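Chloramphenicol acetyltransferase (PDB 2I9D) probably transfers an acetyl group from acetyl-coenzyme A to a hydroxyl of chloramphenicol. Local coordinates at residues M4-D9 against V80-T85; L89-I94 against L146-A151; T103-H108 against R119-A124. All blocks are in the same frame, centred on the assembly; numbering follows the deposited sequence.

Interaction 1 (M4-D9 against V80-T85)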
HETATM    1  N   MSE A   4      23.087 -13.252 -17.637  1.00 60.28           N
HETATM    2  CA  MSE A   4      23.770 -12.332 -18.608  1.00 60.97           C
HETATM    3  C   MSE A   4      23.405 -10.855 -18.392  1.00 58.82           C
HETATM    4  O   MSE A   4      22.237 -10.475 -18.496  1.00 58.20           O
HETATM    5  CB  MSE A   4      23.497 -12.758 -20.054  1.00 62.45           C
HETATM    6  CG  MSE A   4      24.415 -13.871 -20.571  1.00 70.77           C
HETATM    7 SE   MSE A   4      26.324 -13.316 -20.768  1.00 91.77          SE
HETATM    8  CE  MSE A   4      27.082 -13.804 -18.999  1.00 85.33           C
ATOM      9  N   LYS A   5      24.426 -10.042 -18.117  1.00 56.68           N
ATOM     10  CA  LYS A   5      24.249  -8.717 -17.543  1.00 54.91           C
ATOM     11  C   LYS A   5      25.495  -7.830 -17.725  1.00 54.38           C
ATOM     12  O   LYS A   5      26.582  -8.337 -18.019  1.00 53.81           O
ATOM     13  CB  LYS A   5      23.953  -8.879 -16.050  1.00 54.61           C
ATOM     14  CG  LYS A   5      25.083  -9.586 -15.313  1.00 53.73           C
ATOM     15  CD  LYS A   5      24.698 -10.134 -13.966  1.00 51.01           C
ATOM     16  CE  LYS A   5      25.904 -10.831 -13.360  1.00 50.53           C
ATOM     17  NZ  LYS A   5      25.641 -11.357 -12.009  1.00 48.21           N
ATOM     18  N   GLN A   6      25.332  -6.519 -17.531  1.00 53.29           N
ATOM     19  CA  GLN A   6      26.451  -5.570 -17.542  1.00 53.04           C
ATOM     20  C   GLN A   6      26.618  -4.923 -16.177  1.00 52.25           C
ATOM     21  O   GLN A   6      25.653  -4.438 -15.594  1.00 52.32           O
ATOM     22  CB  GLN A   6      26.229  -4.437 -18.545  1.00 52.91           C
ATOM     23  CG  GLN A   6      25.680  -4.826 -19.917  1.00 54.66           C
ATOM     24  CD  GLN A   6      25.096  -3.619 -20.672  1.00 54.66           C
ATOM     25  OE1 GLN A   6      24.168  -3.761 -21.483  1.00 55.61           O
ATOM     26  NE2 GLN A   6      25.633  -2.426 -20.396  1.00 55.57           N
ATOM     27  N   ILE A   7      27.844  -4.894 -15.671  1.00 51.56           N
ATOM     28  CA  ILE A   7      28.162  -4.047 -14.529  1.00 50.76           C
ATOM     29  C   ILE A   7      28.059  -2.605 -15.038  1.00 50.70           C
ATOM     30  O   ILE A   7      28.616  -2.262 -16.080  1.00 50.89           O
ATOM     31  CB  ILE A   7      29.559  -4.385 -13.920  1.00 50.56           C
ATOM     32  CG1 ILE A   7      29.549  -5.765 -13.259  1.00 50.35           C
ATOM     33  CG2 ILE A   7      29.950  -3.402 -12.834  1.00 49.33           C
ATOM     34  CD1 ILE A   7      29.251  -6.933 -14.164  1.00 51.35           C
ATOM     35  N   ILE A   8      27.291  -1.779 -14.336  1.00 50.48           N
ATOM     36  CA  ILE A   8      27.057  -0.412 -14.784  1.00 49.96           C
ATOM     37  C   ILE A   8      28.141   0.508 -14.258  1.00 50.28           C
ATOM     38  O   ILE A   8      28.447   0.484 -13.067  1.00 49.66           O
ATOM     39  CB  ILE A   8      25.617   0.084 -14.415  1.00 49.83           C
ATOM     40  CG1 ILE A   8      24.646  -0.332 -15.517  1.00 48.87           C
ATOM     41  CG2 ILE A   8      25.549   1.601 -14.210  1.00 48.23           C
ATOM     42  CD1 ILE A   8      23.478  -0.960 -14.962  1.00 48.82           C
ATOM     43  N   ASP A   9      28.725   1.290 -15.169  1.00 50.81           N
ATOM     44  CA  ASP A   9      29.631   2.362 -14.793  1.00 51.48           C
ATOM     45  C   ASP A   9      28.829   3.494 -14.153  1.00 51.59           C
ATOM     46  O   ASP A   9      28.183   4.289 -14.839  1.00 51.61           O
ATOM     47  CB  ASP A   9      30.431   2.849 -16.016  1.00 51.86           C
ATOM     48  CG  ASP A   9      31.383   4.027 -15.694  1.00 52.16           C
ATOM     49  OD1 ASP A   9      31.758   4.273 -14.508  1.00 48.95           O
ATOM     50  OD2 ASP A   9      31.754   4.712 -16.674  1.00 53.58           O
ATOM     51  N   VAL A  80      25.518  -2.300  -8.816  1.00 35.66           N
ATOM     52  CA  VAL A  80      24.442  -2.055  -9.753  1.00 35.11           C
ATOM     53  C   VAL A  80      24.738  -2.750 -11.071  1.00 35.81           C
ATOM     54  O   VAL A  80      25.804  -2.553 -11.661  1.00 36.84           O
ATOM     55  CB  VAL A  80      24.173  -0.551  -9.952  1.00 34.99           C
ATOM     56  CG1 VAL A  80      23.081  -0.306 -11.013  1.00 33.39           C
ATOM     57  CG2 VAL A  80      23.814   0.088  -8.619  1.00 33.58           C
ATOM     58  N   VAL A  81      23.784  -3.573 -11.510  1.00 35.98           N
ATOM     59  CA  VAL A  81      23.864  -4.322 -12.748  1.00 36.06           C
ATOM     60  C   VAL A  81      22.591  -4.166 -13.574  1.00 36.11           C
ATOM     61  O   VAL A  81      21.525  -3.866 -13.049  1.00 36.40           O
ATOM     62  CB  VAL A  81      24.115  -5.831 -12.482  1.00 36.20           C
ATOM     63  CG1 VAL A  81      25.455  -6.035 -11.785  1.00 36.47           C
ATOM     64  CG2 VAL A  81      22.988  -6.424 -11.648  1.00 36.48           C
ATOM     65  N   LEU A  82      22.710  -4.388 -14.872  1.00 36.14           N
ATOM     66  CA  LEU A  82      21.568  -4.371 -15.761  1.00 36.57           C
ATOM     67  C   LEU A  82      21.543  -5.729 -16.455  1.00 35.93           C
ATOM     68  O   LEU A  82      22.488  -6.059 -17.138  1.00 36.75           O
ATOM     69  CB  LEU A  82      21.697  -3.205 -16.769  1.00 35.71           C
ATOM     70  CG  LEU A  82      20.806  -3.207 -18.027  1.00 38.19           C
ATOM     71  CD1 LEU A  82      19.337  -3.008 -17.686  1.00 38.50           C
ATOM     72  CD2 LEU A  82      21.247  -2.166 -19.082  1.00 37.66           C
ATOM     73  N   TYR A  83      20.485  -6.514 -16.254  1.00 35.70           N
ATOM     74  CA  TYR A  83      20.332  -7.833 -16.897  1.00 35.48           C
ATOM     75  C   TYR A  83      19.824  -7.711 -18.343  1.00 36.66           C
ATOM     76  O   TYR A  83      18.975  -6.875 -18.625  1.00 37.14           O
ATOM     77  CB  TYR A  83      19.399  -8.752 -16.073  1.00 33.92           C
ATOM     78  CG  TYR A  83      20.042  -9.334 -14.824  1.00 32.95           C
ATOM     79  CD1 TYR A  83      20.609 -10.620 -14.822  1.00 32.71           C
ATOM     80  CD2 TYR A  83      20.113  -8.592 -13.653  1.00 30.78           C
ATOM     81  CE1 TYR A  83      21.218 -11.148 -13.635  1.00 31.84           C
ATOM     82  CE2 TYR A  83      20.716  -9.096 -12.497  1.00 29.88           C
ATOM     83  CZ  TYR A  83      21.268 -10.363 -12.486  1.00 30.53           C
ATOM     84  OH  TYR A  83      21.865 -10.816 -11.315  1.00 29.93           O
ATOM     85  N   ASP A  84      20.334  -8.539 -19.256  1.00 37.70           N
ATOM     86  CA  ASP A  84      19.867  -8.526 -20.642  1.00 38.94           C
ATOM     87  C   ASP A  84      18.395  -8.881 -20.641  1.00 38.87           C
ATOM     88  O   ASP A  84      17.604  -8.268 -21.343  1.00 39.01           O
ATOM     89  CB  ASP A  84      20.580  -9.589 -21.506  1.00 39.74           C
ATOM     90  CG  ASP A  84      22.075  -9.269 -21.797  1.00 43.42           C
ATOM     91  OD1 ASP A  84      22.665  -8.324 -21.207  1.00 42.75           O
ATOM     92  OD2 ASP A  84      22.656 -10.011 -22.643  1.00 46.40           O
ATOM     93  N   THR A  85      18.047  -9.900 -19.860  1.00 38.11           N
ATOM     94  CA  THR A  85      16.723 -10.507 -19.903  1.00 37.68           C
ATOM     95  C   THR A  85      16.221 -10.791 -18.469  1.00 36.71           C
ATOM     96  O   THR A  85      17.005 -11.147 -17.571  1.00 36.43           O
ATOM     97  CB  THR A  85      16.746 -11.795 -20.785  1.00 37.28           C
ATOM     98  OG1 THR A  85      16.954 -11.409 -22.144  1.00 40.43           O
ATOM     99  CG2 THR A  85      15.461 -12.577 -20.715  1.00 37.29           C
TER
HETATM  100  O   HOH W   1      23.621 -13.064 -12.327  1.00 36.16           O
HETATM  101  O   HOH W   2      28.012  -1.181 -10.829  1.00 38.09           O
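Val-80 meets Ile-8, just past the N-terminal strand, through its carbonyl, which accepts the backbone N-H of Ile-8 at 3.2 Å (Ile-8 N to Val-80 O). A water donates to this same Val-80 O and to Ile-8 O, tying the two carbonyls together where the antiparallel ladder ends. Strands 5-7 and 80-83 run at 156° to each other. Val-81 pairs with Ile-7 in a non-hydrogen-bonded position, and their side chains meet loosely, CG1 of Val-81 lying 4.4 Å from CG1 of Ile-7. Leu-82 forms the hydrogen-bonded pair with Gln-6: its O receives Gln-6 N at 2.9 Å, and its N-H returns the bond to Gln-6 O. Ile-8 reaches diagonally to Leu-82, pressing its CD1 to within 3.4 Å of Leu-82 CB, tighter than usual carbon packing. Tyr-83 lies alongside Lys-5, both side chains pointing the same way. Lys-5 CG sits between its backbone N and carbonyl carbon (chi1 60°) and the chain beyond is extended; CB covers one ring face toward the rim, and CD makes an off-centre CH-pi contact 4.1 Å from the Tyr-83 ring centroid. A water accepts from Lys-5 NZ and donates to Tyr-83 OH, while Asp-75 grips both ends, by a salt bridge to the ammonium and a hydrogen bond with the hydroxyl. Asp-84 N closes the ladder on Met-4 O at 2.8 Å. Within the chain, strand 5-7 is an outermost strand of a small antiparallel sheet, with 80-83 in the middle and 72-74 beyond it, where Tyr-72 packs against Ile-8, Val-80 and Leu-82.

Interaction 2 (L89-I94 against L146-A151); sequences LSPIKI and LILLSA
Leu-89 and Leu-148 form a parallel bridge, with the two strands inclined by 25°: Leu-89 N donates to Ile-147 O at 2.8 Å, and Leu-89 O accepts Leu-149 N at 3.0 Å. This is an interior strand pair of the mixed beta-sheet of the chloramphenicol acetyltransferase fold, in which 87-93 lies between 146-151 and 100-105. On the face carrying Leu-89 and Leu-148, CB of Leu-89 packs on Leu-148 CD1, while CD2 of Leu-89 meets CD2 of Leu-146 at 4.0 Å, the two leucines slanting across each other.

Beyond the bridge the regular ladder is altered by Pro-91, which has no N-H to offer to Leu-149 O. Ser-90 supplies the donor instead. Its OG is anti to the backbone N (chi1 -178°) and donates to Leu-149 O at 2.7 Å, arriving nearly along the C=O axis. The proline ring takes up the space beside it, with Pro-91 CD 3.1 Å from Leu-149 O and Pro-91 CG touching Ser-150 CB at 3.7 Å. An alanine in place of Ser-90 would probably leave Leu-149 O without its hydroxyl donor and deprive the neighbouring water of one acceptor, weakening the join just where the proline interrupts it. Phe-53 of helix 52-66 packs against Ser-90, and Leu-175 of strand 174-183 bonds to the Leu-148 backbone. Where the strands spread apart, direct pairing gives way to a bridge: one water donates to Ser-90 OG and to Pro-91 O, at 2.8 Å from the latter, and accepts the N-H of Ala-151 at 3.0 Å from Ala-151 N.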
ATOM      1  N   LEU A  89       9.308 -15.392 -11.754  1.00 26.48           N
ATOM      2  CA  LEU A  89       8.956 -16.312 -10.680  1.00 25.20           C
ATOM      3  C   LEU A  89       7.489 -16.097 -10.359  1.00 24.66           C
ATOM      4  O   LEU A  89       7.009 -14.971 -10.360  1.00 25.03           O
ATOM      5  CB  LEU A  89       9.778 -16.063  -9.411  1.00 24.35           C
ATOM      6  CG  LEU A  89      11.284 -16.299  -9.449  1.00 24.10           C
ATOM      7  CD1 LEU A  89      11.836 -16.224  -8.049  1.00 20.51           C
ATOM      8  CD2 LEU A  89      11.678 -17.643 -10.092  1.00 20.15           C
ATOM      9  N   SER A  90       6.780 -17.168 -10.052  1.00 23.69           N
ATOM     10  CA  SER A  90       5.430 -17.030  -9.625  1.00 23.88           C
ATOM     11  C   SER A  90       5.021 -18.199  -8.713  1.00 24.30           C
ATOM     12  O   SER A  90       5.327 -19.363  -9.020  1.00 23.48           O
ATOM     13  CB  SER A  90       4.461 -16.879 -10.838  1.00 23.78           C
ATOM     14  OG  SER A  90       3.120 -16.702 -10.384  1.00 22.36           O
ATOM     15  N   PRO A  91       4.332 -17.883  -7.586  1.00 24.88           N
ATOM     16  CA  PRO A  91       3.780 -18.922  -6.700  1.00 25.34           C
ATOM     17  C   PRO A  91       2.498 -19.591  -7.258  1.00 27.25           C
ATOM     18  O   PRO A  91       1.372 -19.076  -7.090  1.00 27.77           O
ATOM     19  CB  PRO A  91       3.499 -18.171  -5.379  1.00 24.91           C
ATOM     20  CG  PRO A  91       3.324 -16.726  -5.761  1.00 24.36           C
ATOM     21  CD  PRO A  91       4.103 -16.513  -7.068  1.00 24.20           C
ATOM     22  N   ILE A  92       2.672 -20.754  -7.873  1.00 28.15           N
ATOM     23  CA  ILE A  92       1.561 -21.519  -8.404  1.00 29.78           C
ATOM     24  C   ILE A  92       0.824 -22.276  -7.303  1.00 31.77           C
ATOM     25  O   ILE A  92       1.428 -23.082  -6.581  1.00 32.21           O
ATOM     26  CB  ILE A  92       2.018 -22.441  -9.571  1.00 29.11           C
ATOM     27  CG1 ILE A  92       2.769 -21.600 -10.620  1.00 27.50           C
ATOM     28  CG2 ILE A  92       0.804 -23.159 -10.201  1.00 29.51           C
ATOM     29  CD1 ILE A  92       1.901 -20.431 -11.240  1.00 24.99           C
ATOM     30  N   LYS A  93      -0.471 -21.985  -7.150  1.00 33.69           N
ATOM     31  CA  LYS A  93      -1.290 -22.676  -6.160  1.00 36.18           C
ATOM     32  C   LYS A  93      -1.375 -24.160  -6.532  1.00 37.80           C
ATOM     33  O   LYS A  93      -1.700 -24.496  -7.669  1.00 37.99           O
ATOM     34  CB  LYS A  93      -2.683 -22.050  -6.074  1.00 36.67           C
ATOM     35  CG  LYS A  93      -3.578 -22.582  -4.936  1.00 37.28           C
ATOM     36  CD  LYS A  93      -5.028 -22.246  -5.257  1.00 39.10           C
ATOM     37  CE  LYS A  93      -5.902 -22.150  -4.013  1.00 40.32           C
ATOM     38  NZ  LYS A  93      -7.340 -22.147  -4.374  1.00 39.17           N
ATOM     39  N   ILE A  94      -1.031 -25.030  -5.579  1.00 39.80           N
ATOM     40  CA  ILE A  94      -1.008 -26.486  -5.792  1.00 41.80           C
ATOM     41  C   ILE A  94      -2.113 -27.224  -5.019  1.00 43.55           C
ATOM     42  O   ILE A  94      -2.472 -28.336  -5.389  1.00 44.27           O
ATOM     43  CB  ILE A  94       0.400 -27.150  -5.502  1.00 41.48           C
ATOM     44  CG1 ILE A  94       0.820 -26.986  -4.037  1.00 41.20           C
ATOM     45  CG2 ILE A  94       1.463 -26.631  -6.466  1.00 40.42           C
ATOM     46  CD1 ILE A  94       2.274 -27.372  -3.723  1.00 41.53           C
ATOM     47  N   LEU A 146      15.141 -11.306 -12.525  1.00 26.76           N
ATOM     48  CA  LEU A 146      13.802 -11.878 -12.376  1.00 26.97           C
ATOM     49  C   LEU A 146      12.827 -10.834 -11.829  1.00 25.77           C
ATOM     50  O   LEU A 146      13.238  -9.868 -11.220  1.00 26.02           O
ATOM     51  CB  LEU A 146      13.837 -13.040 -11.365  1.00 26.83           C
ATOM     52  CG  LEU A 146      14.662 -14.276 -11.708  1.00 27.86           C
ATOM     53  CD1 LEU A 146      15.160 -14.847 -10.409  1.00 26.20           C
ATOM     54  CD2 LEU A 146      13.828 -15.284 -12.505  1.00 25.50           C
ATOM     55  N   ILE A 147      11.539 -11.058 -12.045  1.00 25.48           N
ATOM     56  CA  ILE A 147      10.483 -10.385 -11.271  1.00 25.11           C
ATOM     57  C   ILE A 147       9.622 -11.508 -10.735  1.00 24.82           C
ATOM     58  O   ILE A 147       9.818 -12.659 -11.128  1.00 24.77           O
ATOM     59  CB  ILE A 147       9.664  -9.333 -12.083  1.00 24.90           C
ATOM     60  CG1 ILE A 147       8.992  -9.963 -13.324  1.00 25.86           C
ATOM     61  CG2 ILE A 147      10.577  -8.188 -12.486  1.00 22.95           C
ATOM     62  CD1 ILE A 147       7.936  -9.036 -14.021  1.00 24.25           C
ATOM     63  N   LEU A 148       8.742 -11.196  -9.788  1.00 24.69           N
ATOM     64  CA  LEU A 148       7.901 -12.229  -9.161  1.00 24.00           C
ATOM     65  C   LEU A 148       6.499 -11.691  -9.053  1.00 23.05           C
ATOM     66  O   LEU A 148       6.303 -10.562  -8.596  1.00 22.93           O
ATOM     67  CB  LEU A 148       8.421 -12.657  -7.771  1.00 23.46           C
ATOM     68  CG  LEU A 148       7.544 -13.691  -7.023  1.00 25.34           C
ATOM     69  CD1 LEU A 148       8.386 -14.605  -6.124  1.00 26.98           C
ATOM     70  CD2 LEU A 148       6.397 -12.995  -6.212  1.00 24.10           C
ATOM     71  N   LEU A 149       5.537 -12.495  -9.489  1.00 21.77           N
ATOM     72  CA  LEU A 149       4.166 -12.062  -9.469  1.00 22.15           C
ATOM     73  C   LEU A 149       3.340 -13.114  -8.770  1.00 21.95           C
ATOM     74  O   LEU A 149       3.431 -14.311  -9.072  1.00 22.41           O
ATOM     75  CB  LEU A 149       3.625 -11.727 -10.877  1.00 21.88           C
ATOM     76  CG  LEU A 149       2.176 -11.199 -10.926  1.00 21.55           C
ATOM     77  CD1 LEU A 149       1.984 -10.230 -12.078  1.00 18.56           C
ATOM     78  CD2 LEU A 149       1.158 -12.371 -11.046  1.00 22.62           C
ATOM     79  N   SER A 150       2.543 -12.651  -7.823  1.00 21.93           N
ATOM     80  CA  SER A 150       1.656 -13.513  -7.063  1.00 22.36           C
ATOM     81  C   SER A 150       0.187 -13.185  -7.421  1.00 23.18           C
ATOM     82  O   SER A 150      -0.215 -12.036  -7.322  1.00 22.51           O
ATOM     83  CB  SER A 150       1.949 -13.329  -5.571  1.00 21.84           C
ATOM     84  OG  SER A 150       0.902 -13.903  -4.823  1.00 24.06           O
ATOM     85  N   ALA A 151      -0.587 -14.185  -7.873  1.00 23.83           N
ATOM     86  CA  ALA A 151      -1.991 -13.963  -8.264  1.00 24.56           C
ATOM     87  C   ALA A 151      -2.962 -14.209  -7.133  1.00 25.22           C
ATOM     88  O   ALA A 151      -2.834 -15.201  -6.418  1.00 25.67           O
ATOM     89  CB  ALA A 151      -2.382 -14.830  -9.465  1.00 24.10           C
TER
HETATM   90  O   HOH W   3       0.730 -16.781  -8.650  1.00 23.41           O

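Interaction 3 (T103-H108 against R119-A124); sequences TRFPYH and RLIIDA
Thr-103 touches the helix methyl to methyl, its CG2 lying 3.8 Å from CG2 of Ile-121, and the two side chains cross obliquely. Arg-104 turns its side chain away to the far side of the strand, where its guanidinium forms salt bridges with Asp-87, Asp-143 and Glu-138; what it gives this contact is its carbonyl, with Arg-104 O 3.6 Å from the CD1 methyl of Ile-121.

Phe-105 carries much of the packing. Its rim atom CE1 is met by both isoleucines: Ile-121 CG2 comes within 3.7 Å of Phe-105 CE1, and Ile-122 CG1 lies at the ring edge, in its plane, 3.8 Å from the same CE1. This is alpha/beta packing of helix 111-124 against strand 100-105, an outermost strand of the mixed sheet within this chain. The short segments run nearly antiparallel, at 166°, with their axes 9.2 Å apart at closest approach. Met-88, Ser-90 and Ile-92 of strand 87-93 also pack on Phe-105, so that its ring is wedged between sheet and helix, while Leu-54 of helix 52-66 touches Ile-122.

Just past the strand, Pro-106 reaches tip to tip toward Ile-121, its ring carbon CD 3.6 Å from Ile-121 CD1.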
ATOM      1  N   THR A 103       7.761 -21.232  -8.892  1.00 27.53           N
ATOM      2  CA  THR A 103       8.573 -21.727 -10.004  1.00 28.09           C
ATOM      3  C   THR A 103       8.905 -20.654 -11.042  1.00 27.08           C
ATOM      4  O   THR A 103       8.293 -19.581 -11.061  1.00 26.56           O
ATOM      5  CB  THR A 103       7.931 -22.999 -10.645  1.00 28.68           C
ATOM      6  OG1 THR A 103       8.935 -23.730 -11.371  1.00 31.53           O
ATOM      7  CG2 THR A 103       6.739 -22.641 -11.539  1.00 28.04           C
ATOM      8  N   ARG A 104       9.887 -20.959 -11.888  1.00 27.10           N
ATOM      9  CA  ARG A 104      10.441 -20.013 -12.871  1.00 27.29           C
ATOM     10  C   ARG A 104       9.860 -20.203 -14.287  1.00 28.19           C
ATOM     11  O   ARG A 104       9.733 -21.331 -14.760  1.00 27.74           O
ATOM     12  CB  ARG A 104      11.963 -20.131 -12.915  1.00 26.73           C
ATOM     13  CG  ARG A 104      12.668 -19.066 -13.778  1.00 26.71           C
ATOM     14  CD  ARG A 104      14.215 -19.125 -13.606  1.00 25.91           C
ATOM     15  NE  ARG A 104      14.877 -18.213 -14.533  1.00 26.24           N
ATOM     16  CZ  ARG A 104      16.010 -17.545 -14.286  1.00 26.50           C
ATOM     17  NH1 ARG A 104      16.643 -17.656 -13.120  1.00 23.75           N
ATOM     18  NH2 ARG A 104      16.500 -16.733 -15.209  1.00 25.02           N
ATOM     19  N   PHE A 105       9.526 -19.090 -14.944  1.00 28.89           N
ATOM     20  CA  PHE A 105       9.035 -19.092 -16.320  1.00 30.77           C
ATOM     21  C   PHE A 105       9.976 -18.227 -17.154  1.00 32.06           C
ATOM     22  O   PHE A 105      10.172 -17.051 -16.843  1.00 32.78           O
ATOM     23  CB  PHE A 105       7.586 -18.548 -16.426  1.00 30.11           C
ATOM     24  CG  PHE A 105       6.592 -19.313 -15.605  1.00 30.46           C
ATOM     25  CD1 PHE A 105       5.869 -20.375 -16.167  1.00 29.47           C
ATOM     26  CD2 PHE A 105       6.394 -18.996 -14.247  1.00 27.75           C
ATOM     27  CE1 PHE A 105       4.945 -21.111 -15.401  1.00 29.13           C
ATOM     28  CE2 PHE A 105       5.486 -19.727 -13.474  1.00 28.21           C
ATOM     29  CZ  PHE A 105       4.749 -20.774 -14.048  1.00 29.66           C
ATOM     30  N   PRO A 106      10.586 -18.812 -18.198  1.00 33.10           N
ATOM     31  CA  PRO A 106      11.476 -17.990 -19.040  1.00 34.32           C
ATOM     32  C   PRO A 106      10.688 -17.033 -19.923  1.00 35.35           C
ATOM     33  O   PRO A 106       9.618 -17.384 -20.427  1.00 35.17           O
ATOM     34  CB  PRO A 106      12.222 -19.033 -19.900  1.00 34.30           C
ATOM     35  CG  PRO A 106      11.235 -20.204 -20.004  1.00 33.68           C
ATOM     36  CD  PRO A 106      10.536 -20.223 -18.630  1.00 33.02           C
ATOM     37  N   TYR A 107      11.205 -15.827 -20.093  1.00 37.00           N
ATOM     38  CA  TYR A 107      10.647 -14.927 -21.086  1.00 39.61           C
ATOM     39  C   TYR A 107      10.945 -15.362 -22.552  1.00 41.45           C
ATOM     40  O   TYR A 107      12.062 -15.753 -22.893  1.00 41.26           O
ATOM     41  CB  TYR A 107      11.128 -13.502 -20.830  1.00 39.43           C
ATOM     42  CG  TYR A 107      10.600 -12.489 -21.816  1.00 40.02           C
ATOM     43  CD1 TYR A 107       9.225 -12.232 -21.933  1.00 39.64           C
ATOM     44  CD2 TYR A 107      11.475 -11.773 -22.624  1.00 40.66           C
ATOM     45  CE1 TYR A 107       8.755 -11.300 -22.828  1.00 40.23           C
ATOM     46  CE2 TYR A 107      11.011 -10.831 -23.521  1.00 39.98           C
ATOM     47  CZ  TYR A 107       9.665 -10.604 -23.627  1.00 40.37           C
ATOM     48  OH  TYR A 107       9.233  -9.667 -24.541  1.00 42.51           O
ATOM     49  N   HIS A 108       9.924 -15.293 -23.401  1.00 43.35           N
ATOM     50  CA  HIS A 108      10.101 -15.402 -24.848  1.00 45.73           C
ATOM     51  C   HIS A 108       9.366 -14.226 -25.478  1.00 46.79           C
ATOM     52  O   HIS A 108       8.240 -13.914 -25.064  1.00 47.22           O
ATOM     53  CB  HIS A 108       9.522 -16.723 -25.384  1.00 45.63           C
ATOM     54  CG  HIS A 108      10.157 -17.947 -24.798  1.00 48.03           C
ATOM     55  ND1 HIS A 108      11.471 -18.295 -25.040  1.00 49.23           N
ATOM     56  CD2 HIS A 108       9.658 -18.911 -23.984  1.00 49.48           C
ATOM     57  CE1 HIS A 108      11.757 -19.411 -24.392  1.00 49.43           C
ATOM     58  NE2 HIS A 108      10.674 -19.809 -23.747  1.00 49.90           N
ATOM     59  N   ARG A 119       2.908 -23.531 -19.993  1.00 38.63           N
ATOM     60  CA  ARG A 119       1.941 -24.600 -19.782  1.00 39.80           C
ATOM     61  C   ARG A 119       2.613 -25.909 -19.383  1.00 39.22           C
ATOM     62  O   ARG A 119       2.159 -26.591 -18.467  1.00 39.49           O
ATOM     63  CB  ARG A 119       1.090 -24.773 -21.047  1.00 40.95           C
ATOM     64  CG  ARG A 119      -0.315 -25.310 -20.809  1.00 44.69           C
ATOM     65  CD  ARG A 119      -0.402 -26.768 -21.270  1.00 52.07           C
ATOM     66  NE  ARG A 119      -1.771 -27.145 -21.654  1.00 57.13           N
ATOM     67  CZ  ARG A 119      -2.298 -26.957 -22.869  1.00 58.43           C
ATOM     68  NH1 ARG A 119      -1.577 -26.396 -23.849  1.00 58.57           N
ATOM     69  NH2 ARG A 119      -3.553 -27.331 -23.104  1.00 59.16           N
ATOM     70  N   LEU A 120       3.708 -26.236 -20.058  1.00 38.91           N
ATOM     71  CA  LEU A 120       4.489 -27.426 -19.750  1.00 38.94           C
ATOM     72  C   LEU A 120       5.085 -27.354 -18.337  1.00 38.05           C
ATOM     73  O   LEU A 120       5.059 -28.354 -17.604  1.00 38.34           O
ATOM     74  CB  LEU A 120       5.605 -27.626 -20.804  1.00 39.78           C
ATOM     75  CG  LEU A 120       5.145 -27.781 -22.274  1.00 42.07           C
ATOM     76  CD1 LEU A 120       6.292 -27.563 -23.292  1.00 43.87           C
ATOM     77  CD2 LEU A 120       4.378 -29.121 -22.539  1.00 43.63           C
ATOM     78  N   ILE A 121       5.628 -26.190 -17.969  1.00 36.58           N
ATOM     79  CA  ILE A 121       6.133 -25.948 -16.615  1.00 35.52           C
ATOM     80  C   ILE A 121       5.041 -26.176 -15.560  1.00 35.61           C
ATOM     81  O   ILE A 121       5.275 -26.872 -14.564  1.00 35.79           O
ATOM     82  CB  ILE A 121       6.790 -24.539 -16.465  1.00 35.48           C
ATOM     83  CG1 ILE A 121       8.150 -24.494 -17.165  1.00 35.14           C
ATOM     84  CG2 ILE A 121       6.999 -24.168 -14.998  1.00 35.23           C
ATOM     85  CD1 ILE A 121       8.532 -23.112 -17.670  1.00 32.90           C
ATOM     86  N   ILE A 122       3.850 -25.614 -15.783  1.00 35.46           N
ATOM     87  CA  ILE A 122       2.731 -25.775 -14.840  1.00 35.30           C
ATOM     88  C   ILE A 122       2.227 -27.223 -14.699  1.00 35.65           C
ATOM     89  O   ILE A 122       1.904 -27.672 -13.582  1.00 34.50           O
ATOM     90  CB  ILE A 122       1.571 -24.794 -15.152  1.00 35.43           C
ATOM     91  CG1 ILE A 122       1.944 -23.398 -14.637  1.00 36.36           C
ATOM     92  CG2 ILE A 122       0.225 -25.258 -14.519  1.00 33.61           C
ATOM     93  CD1 ILE A 122       1.076 -22.294 -15.190  1.00 35.38           C
ATOM     94  N   ASP A 123       2.136 -27.929 -15.833  1.00 36.47           N
ATOM     95  CA  ASP A 123       1.822 -29.364 -15.832  1.00 37.99           C
ATOM     96  C   ASP A 123       2.864 -30.201 -15.071  1.00 37.74           C
ATOM     97  O   ASP A 123       2.502 -31.176 -14.414  1.00 37.55           O
ATOM     98  CB  ASP A 123       1.636 -29.903 -17.269  1.00 38.54           C
ATOM     99  CG  ASP A 123       0.370 -29.355 -17.948  1.00 42.04           C
ATOM    100  OD1 ASP A 123      -0.617 -29.004 -17.224  1.00 42.61           O
ATOM    101  OD2 ASP A 123       0.370 -29.277 -19.213  1.00 44.63           O
ATOM    102  N   ALA A 124       4.137 -29.812 -15.160  1.00 37.63           N
ATOM    103  CA  ALA A 124       5.219 -30.502 -14.431  1.00 38.18           C
ATOM    104  C   ALA A 124       5.347 -30.143 -12.929  1.00 38.59           C
ATOM    105  O   ALA A 124       6.111 -30.792 -12.200  1.00 38.64           O
ATOM    106  CB  ALA A 124       6.564 -30.279 -15.136  1.00 38.12           C
TER

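Interaction 2 is the buried one, interaction 1 is partly buried at the border of a small separate sheet, and interaction 3 is a surface contact. Interactions 1 and 2 follow one another along the chain through strands 80-83 and 87-93, yet their centres are 23 Å apart. Interactions 2 and 3 share the mixed sheet: Ser-90 N probably bonds to Thr-103 O, and Arg-104 packs on Leu-89 and Leu-146. The chemistry differs accordingly. Antiparallel backbone bonds and a lysine-tyrosine pair join 4-9 to 80-85, a parallel ladder completed by a serine hydroxyl and water joins 89-94 to 146-151, and interaction 3 has no hydrogen bond between strand and helix and rests chiefly on apolar packing.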